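Local coordinates for protein spindle pole body component (Chaetomium thermophilum, PDB 6L82) that is the N-terminal part of GCP5, a member of the TUBGCP family that probably binds gamma-tubulin and microtubule minus ends, at residues 56-61 with 102-107; 67-72 with 76-81. All blocks are in the same frame, centred on the assembly; numbering follows the deposited sequence.

Contact 1. Residues 56-61 with 102-107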
ATOM      1  N   PHE A  56     -16.057  -6.187  -7.637  1.00 42.92           N
ATOM      2  CA  PHE A  56     -16.281  -7.599  -7.917  1.00 39.69           C
ATOM      3  C   PHE A  56     -14.959  -8.319  -8.140  1.00 39.45           C
ATOM      4  O   PHE A  56     -14.749  -9.421  -7.620  1.00 38.56           O
ATOM      5  CB  PHE A  56     -17.197  -7.780  -9.120  1.00 44.00           C
ATOM      6  CG  PHE A  56     -17.282  -9.208  -9.575  1.00 65.66           C
ATOM      7  CD1 PHE A  56     -17.894 -10.167  -8.772  1.00 65.75           C
ATOM      8  CD2 PHE A  56     -16.720  -9.606 -10.782  1.00 71.27           C
ATOM      9  CE1 PHE A  56     -17.963 -11.489  -9.176  1.00 64.94           C
ATOM     10  CE2 PHE A  56     -16.784 -10.929 -11.190  1.00 67.83           C
ATOM     11  CZ  PHE A  56     -17.407 -11.868 -10.384  1.00 67.83           C
ATOM     12  N   GLU A  57     -14.036  -7.688  -8.875  1.00 42.56           N
ATOM     13  CA  GLU A  57     -12.724  -8.291  -9.105  1.00 40.56           C
ATOM     14  C   GLU A  57     -11.971  -8.501  -7.795  1.00 40.52           C
ATOM     15  O   GLU A  57     -11.388  -9.572  -7.570  1.00 38.20           O
ATOM     16  CB  GLU A  57     -11.909  -7.417 -10.063  1.00 48.46           C
ATOM     17  CG  GLU A  57     -10.523  -7.959 -10.432  1.00 62.11           C
ATOM     18  CD  GLU A  57     -10.568  -9.299 -11.177  1.00 80.79           C
ATOM     19  OE1 GLU A  57      -9.489  -9.901 -11.374  1.00 88.80           O
ATOM     20  OE2 GLU A  57     -11.668  -9.751 -11.568  1.00 83.68           O
ATOM     21  N   VAL A  58     -11.959  -7.484  -6.929  1.00 36.46           N
ATOM     22  CA  VAL A  58     -11.300  -7.602  -5.630  1.00 27.33           C
ATOM     23  C   VAL A  58     -11.823  -8.818  -4.878  1.00 29.15           C
ATOM     24  O   VAL A  58     -11.053  -9.600  -4.309  1.00 33.19           O
ATOM     25  CB  VAL A  58     -11.500  -6.314  -4.809  1.00 34.13           C
ATOM     26  CG1 VAL A  58     -11.172  -6.570  -3.345  1.00 27.11           C
ATOM     27  CG2 VAL A  58     -10.660  -5.148  -5.374  1.00 26.42           C
ATOM     28  N   GLN A  59     -13.145  -8.995  -4.852  1.00 26.28           N
ATOM     29  CA  GLN A  59     -13.691 -10.109  -4.077  1.00 34.46           C
ATOM     30  C   GLN A  59     -13.394 -11.434  -4.755  1.00 37.23           C
ATOM     31  O   GLN A  59     -13.135 -12.436  -4.076  1.00 31.78           O
ATOM     32  CB  GLN A  59     -15.201  -9.947  -3.863  1.00 35.67           C
ATOM     33  CG  GLN A  59     -15.603  -8.693  -3.067  1.00 56.81           C
ATOM     34  CD  GLN A  59     -15.230  -8.754  -1.582  1.00 73.11           C
ATOM     35  OE1 GLN A  59     -15.197  -9.831  -0.977  1.00 75.29           O
ATOM     36  NE2 GLN A  59     -14.954  -7.584  -0.988  1.00 76.06           N
ATOM     37  N   ASP A  60     -13.401 -11.451  -6.091  1.00 32.72           N
ATOM     38  CA  ASP A  60     -13.047 -12.663  -6.816  1.00 39.57           C
ATOM     39  C   ASP A  60     -11.591 -13.040  -6.571  1.00 38.56           C
ATOM     40  O   ASP A  60     -11.273 -14.222  -6.404  1.00 40.41           O
ATOM     41  CB  ASP A  60     -13.326 -12.478  -8.309  1.00 54.66           C
ATOM     42  CG  ASP A  60     -13.171 -13.767  -9.101  1.00 61.89           C
ATOM     43  OD1 ASP A  60     -14.047 -14.650  -8.981  1.00 59.57           O
ATOM     44  OD2 ASP A  60     -12.184 -13.887  -9.860  1.00 68.64           O
ATOM     45  N   ARG A  61     -10.691 -12.057  -6.507  1.00 28.75           N
ATOM     46  CA  ARG A  61      -9.299 -12.402  -6.236  1.00 32.35           C
ATOM     47  C   ARG A  61      -9.124 -12.871  -4.796  1.00 35.08           C
ATOM     48  O   ARG A  61      -8.303 -13.750  -4.516  1.00 32.32           O
ATOM     49  CB  ARG A  61      -8.380 -11.218  -6.528  1.00 26.15           C
ATOM     50  CG  ARG A  61      -8.202 -10.884  -8.011  1.00 30.24           C
ATOM     51  CD  ARG A  61      -7.507  -9.503  -8.215  1.00 33.75           C
ATOM     52  NE  ARG A  61      -6.075  -9.511  -7.892  1.00 41.84           N
ATOM     53  CZ  ARG A  61      -5.252  -8.473  -8.059  1.00 46.16           C
ATOM     54  NH1 ARG A  61      -5.702  -7.322  -8.546  1.00 42.37           N
ATOM     55  NH2 ARG A  61      -3.971  -8.583  -7.734  1.00 41.92           N
ATOM     56  N   LEU A 102      -5.116  -2.525  -3.146  1.00 22.13           N
ATOM     57  CA  LEU A 102      -3.715  -2.232  -2.862  1.00 28.23           C
ATOM     58  C   LEU A 102      -3.019  -3.437  -2.248  1.00 33.54           C
ATOM     59  O   LEU A 102      -1.898  -3.781  -2.648  1.00 37.73           O
ATOM     60  CB  LEU A 102      -3.614  -1.019  -1.921  1.00 26.77           C
ATOM     61  CG  LEU A 102      -2.216  -0.732  -1.366  1.00 28.77           C
ATOM     62  CD1 LEU A 102      -1.279  -0.263  -2.481  1.00 33.36           C
ATOM     63  CD2 LEU A 102      -2.253   0.289  -0.225  1.00 31.15           C
ATOM     64  N   LEU A 103      -3.670  -4.102  -1.280  1.00 28.16           N
ATOM     65  CA  LEU A 103      -3.056  -5.284  -0.668  1.00 31.40           C
ATOM     66  C   LEU A 103      -2.950  -6.429  -1.669  1.00 30.17           C
ATOM     67  O   LEU A 103      -1.925  -7.121  -1.714  1.00 29.73           O
ATOM     68  CB  LEU A 103      -3.828  -5.733   0.580  1.00 27.71           C
ATOM     69  CG  LEU A 103      -4.043  -4.665   1.664  1.00 30.02           C
ATOM     70  CD1 LEU A 103      -4.794  -5.231   2.859  1.00 23.11           C
ATOM     71  CD2 LEU A 103      -2.710  -4.025   2.095  1.00 29.66           C
ATOM     72  N   LEU A 104      -3.988  -6.639  -2.485  1.00 27.58           N
ATOM     73  CA  LEU A 104      -3.890  -7.641  -3.548  1.00 35.71           C
ATOM     74  C   LEU A 104      -2.693  -7.367  -4.455  1.00 39.80           C
ATOM     75  O   LEU A 104      -1.987  -8.300  -4.857  1.00 38.21           O
ATOM     76  CB  LEU A 104      -5.183  -7.689  -4.362  1.00 32.44           C
ATOM     77  CG  LEU A 104      -6.407  -8.184  -3.604  1.00 33.62           C
ATOM     78  CD1 LEU A 104      -7.680  -7.959  -4.384  1.00 31.23           C
ATOM     79  CD2 LEU A 104      -6.226  -9.663  -3.340  1.00 30.20           C
ATOM     80  N   GLU A 105      -2.427  -6.087  -4.757  1.00 38.10           N
ATOM     81  CA  GLU A 105      -1.305  -5.754  -5.634  1.00 35.21           C
ATOM     82  C   GLU A 105       0.041  -5.980  -4.958  1.00 33.39           C
ATOM     83  O   GLU A 105       1.033  -6.219  -5.648  1.00 35.51           O
ATOM     84  CB  GLU A 105      -1.407  -4.307  -6.105  1.00 29.33           C
ATOM     85  CG  GLU A 105      -2.524  -4.067  -7.109  1.00 38.89           C
ATOM     86  CD  GLU A 105      -2.382  -4.925  -8.350  1.00 51.30           C
ATOM     87  OE1 GLU A 105      -3.346  -5.637  -8.687  1.00 61.47           O
ATOM     88  OE2 GLU A 105      -1.308  -4.881  -8.988  1.00 48.33           O
ATOM     89  N   LEU A 106       0.111  -5.902  -3.627  1.00 28.79           N
ATOM     90  CA  LEU A 106       1.358  -6.158  -2.914  1.00 22.43           C
ATOM     91  C   LEU A 106       1.465  -7.584  -2.381  1.00 26.23           C
ATOM     92  O   LEU A 106       2.488  -7.933  -1.781  1.00 31.72           O
ATOM     93  CB  LEU A 106       1.525  -5.151  -1.757  1.00 27.34           C
ATOM     94  CG  LEU A 106       1.634  -3.674  -2.185  1.00 29.83           C
ATOM     95  CD1 LEU A 106       1.666  -2.703  -0.990  1.00 29.12           C
ATOM     96  CD2 LEU A 106       2.853  -3.450  -3.058  1.00 30.19           C
ATOM     97  N   ALA A 107       0.456  -8.425  -2.603  1.00 25.36           N
ATOM     98  CA  ALA A 107       0.449  -9.745  -1.993  1.00 33.06           C
ATOM     99  C   ALA A 107       1.625 -10.575  -2.493  1.00 36.20           C
ATOM    100  O   ALA A 107       2.067 -10.431  -3.630  1.00 33.49           O
ATOM    101  CB  ALA A 107      -0.868 -10.460  -2.299  1.00 33.35           C
TER

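Contact 2. Residues 67-72 with 76-81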
ATOM      1  N   GLU A  67      -9.335 -20.209  -1.952  1.00 30.69           N
ATOM      2  CA  GLU A  67      -9.300 -21.519  -2.599  1.00 37.36           C
ATOM      3  C   GLU A  67      -7.874 -22.030  -2.708  1.00 41.36           C
ATOM      4  O   GLU A  67      -7.608 -23.206  -2.445  1.00 41.79           O
ATOM      5  CB  GLU A  67      -9.919 -21.454  -3.997  1.00 40.62           C
ATOM      6  CG  GLU A  67     -11.383 -21.816  -4.074  1.00 60.37           C
ATOM      7  CD  GLU A  67     -11.943 -21.695  -5.489  1.00 74.67           C
ATOM      8  OE2 GLU A  67     -12.721 -20.748  -5.752  1.00 76.95           O
ATOM      9  N   ARG A  68      -6.939 -21.158  -3.104  1.00 39.89           N
ATOM     10  CA  ARG A  68      -5.571 -21.624  -3.293  1.00 36.82           C
ATOM     11  C   ARG A  68      -4.945 -22.048  -1.969  1.00 32.18           C
ATOM     12  O   ARG A  68      -4.258 -23.068  -1.904  1.00 32.95           O
ATOM     13  CB  ARG A  68      -4.725 -20.547  -3.960  1.00 37.24           C
ATOM     14  CG  ARG A  68      -3.235 -20.788  -3.758  1.00 47.10           C
ATOM     15  CD  ARG A  68      -2.445 -20.495  -4.996  1.00 49.50           C
ATOM     16  NE  ARG A  68      -2.469 -19.079  -5.339  1.00 48.71           N
ATOM     17  CZ  ARG A  68      -1.615 -18.182  -4.865  1.00 43.81           C
ATOM     18  NH1 ARG A  68      -0.669 -18.554  -4.008  1.00 39.13           N
ATOM     19  NH2 ARG A  68      -1.703 -16.916  -5.258  1.00 43.70           N
ATOM     20  N   PHE A  69      -5.159 -21.273  -0.909  1.00 32.38           N
ATOM     21  CA  PHE A  69      -4.654 -21.663   0.402  1.00 31.10           C
ATOM     22  C   PHE A  69      -5.103 -23.071   0.775  1.00 30.94           C
ATOM     23  O   PHE A  69      -4.316 -23.866   1.296  1.00 36.69           O
ATOM     24  CB  PHE A  69      -5.126 -20.668   1.454  1.00 33.35           C
ATOM     25  CG  PHE A  69      -4.486 -19.325   1.349  1.00 34.09           C
ATOM     26  CD1 PHE A  69      -3.207 -19.185   0.830  1.00 43.62           C
ATOM     27  CD2 PHE A  69      -5.167 -18.192   1.770  1.00 37.82           C
ATOM     28  CE1 PHE A  69      -2.616 -17.934   0.732  1.00 46.80           C
ATOM     29  CE2 PHE A  69      -4.582 -16.942   1.675  1.00 39.18           C
ATOM     30  CZ  PHE A  69      -3.304 -16.812   1.159  1.00 42.38           C
ATOM     31  N   SER A  70      -6.375 -23.398   0.513  1.00 29.35           N
ATOM     32  CA  SER A  70      -6.905 -24.702   0.909  1.00 31.05           C
ATOM     33  C   SER A  70      -6.272 -25.820   0.093  1.00 36.64           C
ATOM     34  O   SER A  70      -5.884 -26.861   0.636  1.00 39.55           O
ATOM     35  CB  SER A  70      -8.428 -24.731   0.747  1.00 35.90           C
ATOM     36  OG  SER A  70      -9.029 -23.520   1.167  1.00 39.90           O
ATOM     37  N   ILE A  71      -6.161 -25.611  -1.219  1.00 37.73           N
ATOM     38  CA  ILE A  71      -5.555 -26.598  -2.110  1.00 45.60           C
ATOM     39  C   ILE A  71      -4.139 -26.947  -1.664  1.00 37.58           C
ATOM     40  O   ILE A  71      -3.680 -28.069  -1.862  1.00 39.08           O
ATOM     41  CB  ILE A  71      -5.576 -26.061  -3.564  1.00 57.88           C
ATOM     42  CG1 ILE A  71      -7.007 -25.763  -4.014  1.00 57.46           C
ATOM     43  CG2 ILE A  71      -4.921 -27.029  -4.523  1.00 64.35           C
ATOM     44  CD1 ILE A  71      -8.040 -26.758  -3.496  1.00 45.24           C
ATOM     45  N   VAL A  72      -3.415 -26.013  -1.062  1.00 36.95           N
ATOM     46  CA  VAL A  72      -2.027 -26.280  -0.746  1.00 39.18           C
ATOM     47  C   VAL A  72      -1.840 -26.656   0.724  1.00 36.64           C
ATOM     48  O   VAL A  72      -0.715 -26.672   1.220  1.00 36.89           O
ATOM     49  CB  VAL A  72      -1.115 -25.122  -1.177  1.00 39.73           C
ATOM     50  CG1 VAL A  72      -1.221 -24.945  -2.694  1.00 39.83           C
ATOM     51  CG2 VAL A  72      -1.446 -23.825  -0.463  1.00 32.78           C
ATOM     52  N   ALA A  76      -6.187 -23.095   7.326  1.00 32.02           N
ATOM     53  CA  ALA A  76      -6.271 -22.112   8.403  1.00 33.28           C
ATOM     54  C   ALA A  76      -6.095 -20.701   7.862  1.00 31.09           C
ATOM     55  O   ALA A  76      -6.861 -19.794   8.197  1.00 36.96           O
ATOM     56  CB  ALA A  76      -5.225 -22.416   9.473  1.00 36.35           C
ATOM     57  N   LEU A  77      -5.102 -20.507   6.996  1.00 36.29           N
ATOM     58  CA  LEU A  77      -4.915 -19.213   6.346  1.00 29.55           C
ATOM     59  C   LEU A  77      -6.153 -18.803   5.551  1.00 35.68           C
ATOM     60  O   LEU A  77      -6.538 -17.627   5.557  1.00 36.47           O
ATOM     61  CB  LEU A  77      -3.682 -19.264   5.444  1.00 34.08           C
ATOM     62  CG  LEU A  77      -2.905 -17.959   5.306  1.00 42.87           C
ATOM     63  CD1 LEU A  77      -2.248 -17.569   6.635  1.00 45.82           C
ATOM     64  CD2 LEU A  77      -1.874 -18.079   4.208  1.00 49.65           C
ATOM     65  N   ALA A  78      -6.795 -19.758   4.862  1.00 32.67           N
ATOM     66  CA  ALA A  78      -8.051 -19.459   4.170  1.00 30.18           C
ATOM     67  C   ALA A  78      -9.131 -19.004   5.149  1.00 31.16           C
ATOM     68  O   ALA A  78      -9.855 -18.038   4.879  1.00 29.90           O
ATOM     69  CB  ALA A  78      -8.537 -20.680   3.386  1.00 28.07           C
ATOM     70  N   ASP A  79      -9.284 -19.719   6.275  1.00 29.91           N
ATOM     71  CA  ASP A  79     -10.289 -19.332   7.269  1.00 32.89           C
ATOM     72  C   ASP A  79      -9.975 -17.959   7.857  1.00 28.44           C
ATOM     73  O   ASP A  79     -10.878 -17.129   8.040  1.00 27.56           O
ATOM     74  CB  ASP A  79     -10.374 -20.370   8.388  1.00 40.19           C
ATOM     75  CG  ASP A  79     -10.931 -21.710   7.919  1.00 45.32           C
ATOM     76  OD1 ASP A  79     -11.570 -21.759   6.845  1.00 37.33           O
ATOM     77  OD2 ASP A  79     -10.744 -22.712   8.648  1.00 50.62           O
ATOM     78  N   ALA A  80      -8.698 -17.709   8.162  1.00 27.87           N
ATOM     79  CA  ALA A  80      -8.264 -16.387   8.607  1.00 29.11           C
ATOM     80  C   ALA A  80      -8.729 -15.298   7.649  1.00 37.25           C
ATOM     81  O   ALA A  80      -9.389 -14.329   8.055  1.00 40.64           O
ATOM     82  CB  ALA A  80      -6.737 -16.356   8.722  1.00 24.76           C
ATOM     83  N   LEU A  81      -8.384 -15.445   6.366  1.00 33.16           N
ATOM     84  CA  LEU A  81      -8.730 -14.436   5.367  1.00 34.20           C
ATOM     85  C   LEU A  81     -10.229 -14.244   5.307  1.00 29.09           C
ATOM     86  O   LEU A  81     -10.727 -13.118   5.375  1.00 30.83           O
ATOM     87  CB  LEU A  81      -8.203 -14.845   3.985  1.00 30.75           C
ATOM     88  CG  LEU A  81      -8.429 -13.818   2.868  1.00 30.13           C
ATOM     89  CD1 LEU A  81      -7.897 -12.453   3.283  1.00 19.14           C
ATOM     90  CD2 LEU A  81      -7.772 -14.267   1.561  1.00 26.45           C
TER

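Contact 1. Residues 56-61 with 102-107
R61 reaches from helix 55-71 across to helix 96-106 and meets L104 and E105 where the two helices cross, the directions of these segments 46° apart. Its guanidinium holds E105 end-on in a salt bridge: NH1 lies 2.9 Å from E105 OE1 and NH2 lies 3.2 Å from the same oxygen, so a single acceptor takes two hydrogen bonds. OE1 sits in the guanidinium plane, whereas the carboxylate is turned 78° to it; NH1 meets OE1 nearly along its C-O axis and NH2 comes from above the carboxylate. A long, flexible arginine suits this place, because the axes of the two segments stay 10.8 Å apart at their closest. Its aliphatic part packs on L104, with R61 CB 4.0 Å from L104 CD1. Leucine serves two partners here, CB resting over one guanidinium face, toward its rim, while CD1 also meets V58, a compact branched residue whose CG1 stands 3.9 Å away. With an alanine here instead of R61, E105 OE1 would probably lose its cationic mate and L104 the arginine stem packed against it. V58 also touches L100 and H101. An acidic side chain from the chain of another protein lies near E105 OE2, a like charge that R61 may offset. The arginine chain bends at chi3 (73°), between its stem on L104 and NH1 at E105 OE1.

Contact 2. Residues 67-72 with 76-81
F69 lays one face of its ring beneath L77, whose CD2 methyl sits over the ring centre in a CH-pi contact, 3.6 Å from the centroid and only 13° off the ring normal. A flat aromatic suits this position because the one methyl can touch much of the ring at once, CE1 and CZ of F69 being its nearest atoms; leucine's branched end supplies that methyl. F69 CB points at the other segment, and CG anti to the carbonyl carbon (chi1 -70°) sets the ring alongside L77. Its CE2 also comes to 4.2 Å from CD2 of L81, a second leucine one turn further along helix 75-88, long enough to bring a methyl to the ring. A78 has just a methyl, which suits segments whose axes approach to 7.9 Å: the CA atoms of F69 and A78 are 5.5 Å apart, and F69 CB touches A78 CB at 3.9 Å. Beside it, S70 turns OG to within 3.6 Å of A78 CB, a plain van der Waals touch; the hydroxyl's hydrogen bond goes back to E66 O in its own helix. No hydrogen bond joins the two segments, so apolar packing carries the contact. Apolar side chains from the chain of another protein pack on F69, L77 and L81. With axes 159° apart and a short turn linking the helices, this is a closely packed antiparallel helical hairpin.

In the fold
Both contacts use helix 55-71, contact 1 near its start and contact 2 at its end, and their centres are 15 Å apart, with nearest atoms about 6 Å from each other and no touch between them. Along the chain contact 2 is nested inside contact 1: helix 55-71 turns back at once into helix 75-88, and helix 96-106 then follows and returns to the early part of helix 55-71. A local hairpin is thus enclosed by a longer-range closure, tying helices 75-88 and 96-106 to helix 55-71 in this N-terminal piece of GCP5. Residues of both contacts also pack against the chain of another protein, so the same helices contribute to the assembly's interface.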